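Local coordinates for protein hypothetical NUDIX hydrolase (Listeria monocytogenes, PDB 3SON) that is a putative NUDIX hydrolase, binding a calcium ion in the crystal and probably cleaving substrates built as a nucleoside diphosphate linked to another group, at residues T49-R52 with E53-E57; A73-N77 with F78-F82; I95-T98 with S99-Y102. All coordinates share one frame; numbering follows the deposited sequence.

Contact 1: residues T49-R52 with E53-E57. With CA (calcium ion), chain C.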
# COMPACT_ATOMS: atom_id res chain seq x y z
N THR A 49 10.94 14.54 8.93
CA THR A 49 10.80 13.18 9.53
C THR A 49 11.70 12.18 8.84
O THR A 49 12.38 11.40 9.49
CB THR A 49 9.35 12.69 9.47
OG1 THR A 49 8.50 13.71 9.97
CG2 THR A 49 9.16 11.37 10.32
N ALA A 50 11.66 12.14 7.51
CA ALA A 50 12.50 11.16 6.73
C ALA A 50 13.98 11.36 7.08
O ALA A 50 14.67 10.40 7.35
CB ALA A 50 12.27 11.34 5.22
N LYS A 51 14.43 12.64 7.12
CA LYS A 51 15.83 12.96 7.46
C LYS A 51 16.16 12.46 8.88
O LYS A 51 17.19 11.81 9.10
CB LYS A 51 16.13 14.48 7.37
CG LYS A 51 17.62 14.81 7.39
CD LYS A 51 17.86 16.31 7.25
CE LYS A 51 19.34 16.68 7.22
NZ LYS A 51 19.56 18.17 7.28
N ARG A 52 15.34 12.86 9.82
CA ARG A 52 15.55 12.51 11.24
C ARG A 52 15.66 11.02 11.44
O ARG A 52 16.59 10.57 12.14
CB ARG A 52 14.45 13.08 12.13
CG ARG A 52 14.71 12.83 13.64
CD ARG A 52 13.60 13.39 14.58
NE ARG A 52 12.26 13.16 14.05
CZ ARG A 52 11.65 11.98 14.04
NH1 ARG A 52 12.23 10.90 14.62
NH2 ARG A 52 10.45 11.86 13.47
N GLU A 53 14.72 10.28 10.83
CA GLU A 53 14.65 8.82 11.03
C GLU A 53 15.87 8.15 10.42
O GLU A 53 16.38 7.15 10.95
CB GLU A 53 13.37 8.24 10.44
CG GLU A 53 12.16 8.67 11.24
CD GLU A 53 12.04 7.96 12.62
OE1 GLU A 53 12.62 6.86 12.78
OE2 GLU A 53 11.30 8.48 13.49
N SER A 54 16.27 8.65 9.25
CA SER A 54 17.45 8.17 8.58
C SER A 54 18.68 8.41 9.44
O SER A 54 19.53 7.51 9.58
CB SER A 54 17.60 8.86 7.20
OG SER A 54 16.50 8.44 6.40
N ILE A 55 18.84 9.61 9.99
CA ILE A 55 19.93 9.88 10.93
C ILE A 55 19.88 8.99 12.21
O ILE A 55 20.90 8.50 12.64
CB ILE A 55 19.95 11.36 11.36
CG1 ILE A 55 20.23 12.31 10.18
CG2 ILE A 55 20.95 11.52 12.49
CD1 ILE A 55 19.82 13.76 10.41
N GLU A 56 18.70 8.77 12.80
CA GLU A 56 18.59 7.98 13.99
C GLU A 56 18.98 6.53 13.68
O GLU A 56 19.77 5.93 14.40
CB GLU A 56 17.16 8.02 14.58
CG GLU A 56 16.69 9.40 15.08
CD GLU A 56 15.25 9.41 15.66
OE1 GLU A 56 14.54 8.38 15.52
OE2 GLU A 56 14.84 10.45 16.28
N GLU A 57 18.48 5.99 12.58
CA GLU A 57 18.69 4.56 12.36
C GLU A 57 20.05 4.18 11.81
O GLU A 57 20.51 3.06 12.04
CB GLU A 57 17.58 4.00 11.46
CG GLU A 57 16.19 4.09 12.10
CD GLU A 57 15.17 3.21 11.42
OE1 GLU A 57 15.57 2.23 10.74
OE2 GLU A 57 13.95 3.49 11.55
CA CA C . 12.38 4.61 13.37
O HOH W 1 12.99 5.69 15.12
O HOH W 2 10.05 3.58 14.18

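Contact 2: residues A73-N77 with F78-F82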
# COMPACT_ATOMS: atom_id res chain seq x y z
N ALA A 73 1.29 4.41 0.64
CA ALA A 73 0.30 3.43 1.15
C ALA A 73 -0.34 3.85 2.49
O ALA A 73 0.18 4.63 3.20
CB ALA A 73 0.94 2.05 1.32
N SER A 74 -1.52 3.34 2.76
CA SER A 74 -2.17 3.61 4.03
C SER A 74 -1.83 2.47 4.94
O SER A 74 -1.63 1.34 4.49
CB SER A 74 -3.68 3.77 3.81
OG SER A 74 -3.93 4.83 2.92
N ILE A 75 -1.68 2.73 6.22
CA ILE A 75 -1.44 1.67 7.19
C ILE A 75 -2.45 1.76 8.29
O ILE A 75 -2.75 2.87 8.74
CB ILE A 75 -0.03 1.80 7.83
CG1 ILE A 75 1.07 1.84 6.80
CG2 ILE A 75 0.24 0.63 8.78
CD1 ILE A 75 2.41 2.20 7.45
N PRO A 76 -2.98 0.60 8.77
CA PRO A 76 -3.89 0.59 9.95
C PRO A 76 -3.16 1.35 11.03
O PRO A 76 -2.00 1.06 11.35
CB PRO A 76 -4.06 -0.89 10.25
CG PRO A 76 -3.88 -1.54 8.90
CD PRO A 76 -2.87 -0.73 8.15
N ASN A 77 -3.77 2.42 11.50
CA ASN A 77 -3.04 3.34 12.35
C ASN A 77 -2.77 2.68 13.70
O ASN A 77 -1.88 3.13 14.46
CB ASN A 77 -3.80 4.64 12.50
CG ASN A 77 -2.93 5.79 12.99
OD1 ASN A 77 -1.69 5.83 12.73
ND2 ASN A 77 -3.54 6.73 13.67
N PHE A 78 -3.48 1.59 13.99
CA PHE A 78 -3.27 0.83 15.24
C PHE A 78 -1.82 0.29 15.45
O PHE A 78 -1.40 0.00 16.57
CB PHE A 78 -4.30 -0.31 15.38
CG PHE A 78 -3.97 -1.58 14.64
CD1 PHE A 78 -3.15 -2.53 15.21
CD2 PHE A 78 -4.58 -1.88 13.41
CE1 PHE A 78 -2.85 -3.70 14.53
CE2 PHE A 78 -4.33 -3.08 12.76
CZ PHE A 78 -3.45 -3.98 13.31
N HIS A 79 -1.10 0.09 14.35
CA HIS A 79 0.35 -0.19 14.40
C HIS A 79 1.13 0.85 15.15
O HIS A 79 2.23 0.54 15.67
CB HIS A 79 0.98 -0.32 13.01
CG HIS A 79 0.56 -1.53 12.23
ND1 HIS A 79 -0.40 -1.50 11.31
CD2 HIS A 79 1.06 -2.83 12.24
CE1 HIS A 79 -0.55 -2.74 10.78
NE2 HIS A 79 0.33 -3.55 11.35
N PHE A 80 0.58 2.08 15.21
CA PHE A 80 1.34 3.33 15.57
C PHE A 80 0.68 4.20 16.62
O PHE A 80 1.38 4.89 17.41
CB PHE A 80 1.52 4.22 14.30
CG PHE A 80 1.99 3.48 13.10
CD1 PHE A 80 3.21 2.82 13.11
CD2 PHE A 80 1.22 3.47 11.91
CE1 PHE A 80 3.65 2.13 12.00
CE2 PHE A 80 1.66 2.78 10.80
CZ PHE A 80 2.87 2.08 10.85
N SER A 81 -0.65 4.14 16.68
CA SER A 81 -1.42 5.09 17.47
C SER A 81 -2.65 4.43 18.10
O SER A 81 -3.18 3.51 17.55
CB SER A 81 -1.91 6.20 16.53
OG SER A 81 -2.70 7.16 17.21
N PHE A 82 -3.17 4.97 19.15
CA PHE A 82 -4.41 4.46 19.72
C PHE A 82 -5.65 5.15 19.14
O PHE A 82 -6.76 4.72 19.36
CB PHE A 82 -4.39 4.60 21.25
CG PHE A 82 -3.37 3.72 21.90
CD1 PHE A 82 -3.59 2.35 22.04
CD2 PHE A 82 -2.15 4.24 22.32
CE1 PHE A 82 -2.63 1.52 22.59
CE2 PHE A 82 -1.19 3.42 22.88
CZ PHE A 82 -1.43 2.05 23.01
O HOH W 3 -3.49 8.93 15.22

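Contact 3: residues I95-T98 with S99-Y102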
# COMPACT_ATOMS: atom_id res chain seq x y z
N ILE A 95 17.79 7.13 0.02
CA ILE A 95 18.95 7.84 0.40
C ILE A 95 20.14 7.21 -0.23
O ILE A 95 20.31 5.98 -0.12
CB ILE A 95 19.02 7.93 1.97
CG1 ILE A 95 20.27 8.69 2.47
CG2 ILE A 95 18.92 6.55 2.67
CD1 ILE A 95 20.10 9.12 3.91
N ASP A 96 20.97 8.05 -0.87
CA ASP A 96 22.19 7.58 -1.51
C ASP A 96 23.32 7.53 -0.53
O ASP A 96 23.83 8.58 -0.12
CB ASP A 96 22.54 8.49 -2.71
CG ASP A 96 23.64 7.94 -3.63
OD1 ASP A 96 24.30 6.92 -3.29
OD2 ASP A 96 23.82 8.52 -4.75
N LEU A 97 23.79 6.33 -0.18
CA LEU A 97 24.93 6.20 0.71
C LEU A 97 26.18 5.69 -0.00
O LEU A 97 27.08 5.17 0.67
CB LEU A 97 24.59 5.30 1.87
CG LEU A 97 23.29 5.61 2.66
CD1 LEU A 97 22.99 4.52 3.67
CD2 LEU A 97 23.36 6.95 3.35
N THR A 98 26.28 5.91 -1.32
CA THR A 98 27.44 5.47 -2.11
C THR A 98 28.76 6.02 -1.53
O THR A 98 29.78 5.30 -1.45
CB THR A 98 27.30 5.89 -3.60
OG1 THR A 98 26.05 5.40 -4.12
CG2 THR A 98 28.48 5.34 -4.45
N SER A 99 28.75 7.26 -1.07
CA SER A 99 29.98 7.88 -0.55
C SER A 99 30.18 7.72 0.95
O SER A 99 31.22 8.10 1.46
CB SER A 99 30.00 9.37 -0.90
OG SER A 99 28.97 10.04 -0.19
N CYS A 100 29.22 7.14 1.68
CA CYS A 100 29.30 7.15 3.13
C CYS A 100 28.86 5.87 3.79
O CYS A 100 28.69 5.84 5.01
CB CYS A 100 28.52 8.34 3.72
SG CYS A 100 26.74 8.29 3.42
N SER A 101 28.73 4.81 3.00
CA SER A 101 28.26 3.55 3.54
C SER A 101 29.19 3.01 4.64
O SER A 101 28.71 2.32 5.55
CB SER A 101 28.05 2.53 2.41
OG SER A 101 29.25 2.22 1.75
N TYR A 102 30.47 3.37 4.61
CA TYR A 102 31.42 2.97 5.67
C TYR A 102 31.12 3.63 7.00
O TYR A 102 31.54 3.14 8.05
CB TYR A 102 32.88 3.29 5.31
CG TYR A 102 33.46 2.54 4.12
CD1 TYR A 102 32.80 1.45 3.54
CD2 TYR A 102 34.72 2.91 3.60
CE1 TYR A 102 33.34 0.78 2.45
CE2 TYR A 102 35.28 2.24 2.51
CZ TYR A 102 34.59 1.17 1.94
OH TYR A 102 35.13 0.49 0.87
O HOH W 4 26.67 9.05 -0.89
O HOH W 5 29.61 2.59 -1.64

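Contact 1: residues T49-R52 with E53-E57
Arg52 lies alongside Glu53 and Glu56 on one face of helix 46-58. Its CB sits beside the backbone N of Glu53. CG is set opposite the backbone N (chi1 -175°), and CG and CD run along the carboxylate of Glu56, with Arg52 CD 3.6 Å from Glu56 OE2. The chain then bends at chi3 (41°), which brings the edge of the guanidinium to both glutamates. NE forms a salt bridge with Glu44. At the tip, Arg52 NH1 makes salt bridges to Glu53 OE2 at 2.8 Å, slightly tilted from the guanidinium plane, and to Glu56 OE2 at 3.1 Å, in that plane. Each carboxylate is met from above its own plane.

Glu53 uses its other oxygen on the metal: Glu53 OE1 is 2.3 Å from calcium. Arg52 thus helps to fix the rotation of a metal ligand. Glu57 OE2 and Ala37 O also bind the ion, and Glu56 OE1 takes a hydrogen bond from a metal-bound water. On the inner face, Ser54 OG and Ser54 N reach Ala50 O from opposite sides of the carbonyl plane. The helix carries the Arg-Glu-x-x-Glu-Glu core of the Nudix box, the metal-binding motif of the family.

Contact 2: residues A73-N77 with F78-F82
Asn77, Phe80 and Pro76 carry the turn that follows strand 66-76. The carbonyl oxygen of Asn77 takes two backbone bonds. Ser81 N lies 2.7 Å from Asn77 O, nearly in line with the carbonyl, whereas Phe80 N lies 2.8 Å from Asn77 O and above the carbonyl plane. The side chain of Asn77 leaves opposite its backbone N (chi1 -161°). This brings Asn77 ND2 to 3.3 Å from Ser81 CB. A water joins the two residues, accepting from Asn77 ND2 and pairing with Ser81 OG, which also bonds Asn83 N.

Phe80 is turned back toward the strand. Asn77 OD1 comes to the edge of its ring, near the ring plane, and the amide and ring planes are 53° apart. Ile75 crosses Phe80 at about a right angle. Ile75 CG2 is 3.3 Å from Phe80 CE2, and Ile75 CD1 also touches Phe80 CZ. His79 CB covers one face of the Phe80 ring over its centre.

Pro76 works through both its ring and its carbonyl. Pro76 CB packs 3.3 Å from Phe78 CE2. Pro76 O accepts from His79 ND1 at 3.0 Å and more loosely from His79 N, both from the same face of the carbonyl. The imidazole meets this oxygen edge-on, which helps to hold the ring in place. Thr132 of the second subunit packs on Pro76, and Tyr135 of that subunit meets the Phe78 ring. The arrangement is a strand ending in a short 3-10 turn, within the loop between the antiparallel strands 66-76 and 87-96 and at the interface with the second subunit.

Contact 3: residues I95-T98 with S99-Y102
A water gripped by three groups joins Asp96 to Ser99. It donates to Asp96 O at 3.0 Å and accepts from Ser99 N at 2.8 Å. Ser99 OG also pairs with it, at 2.6 Å. That hydroxyl lies between the backbone N and the carbonyl carbon of its own residue (chi1 67°), a setting that lets OG and N reach the same water.

The chain is also tied by a carboxylate oxygen. Asp96 OD1 accepts from Thr98 N at 3.0 Å, on the anti side of the carboxylate and well out of its plane. Thr98 OG1 also points to Asp96 OD1, but the modelled bond is so short that its length is doubtful. Thr98 OG1 accepts from Lys15 N, at the end of strand 7-15.

Leu97 is buried. Leu97 O accepts from Cys100 N at 3.1 Å, from far above the carbonyl plane. Leu97 CD2 meets Cys100 SG at 3.6 Å, the apolar contact of the pair. A chi1 of 65° swings Cys100 SG back to the leucine. The leucine side chain packs against Pro12, Leu58, Val64 and Val104, so it faces the interior. On the outer side a second water donates to Thr98 O at 2.7 Å and pairs only weakly with Ser101 OG.

Residues 97 to 100 form a type I beta turn, with Thr98 and Ser99 at its corners. It overlaps an Asx turn headed by Asp96, and together they lead the chain out of strand 87-96.

In the fold
Contact 1 lies nearest the centre of the chain and is partly buried. Contact 2 is also partly buried but lies further out, beside the second subunit. Contact 3 is a surface turn. The chemistry follows the place: charges and a metal ion on the helix, aromatic rings and carbonyls in the loop of 73-82, and hydroxyls and waters in 95-102. Contacts 2 and 3 span the ends of neighbouring strands, 66-76 and 87-96, on opposite sides of the chain's centre, with centres about 30 Å apart. Contacts 1 and 3 touch where Ser54 CB packs 4.1 Å from Ile95 CD1, which joins the helix to the sheet.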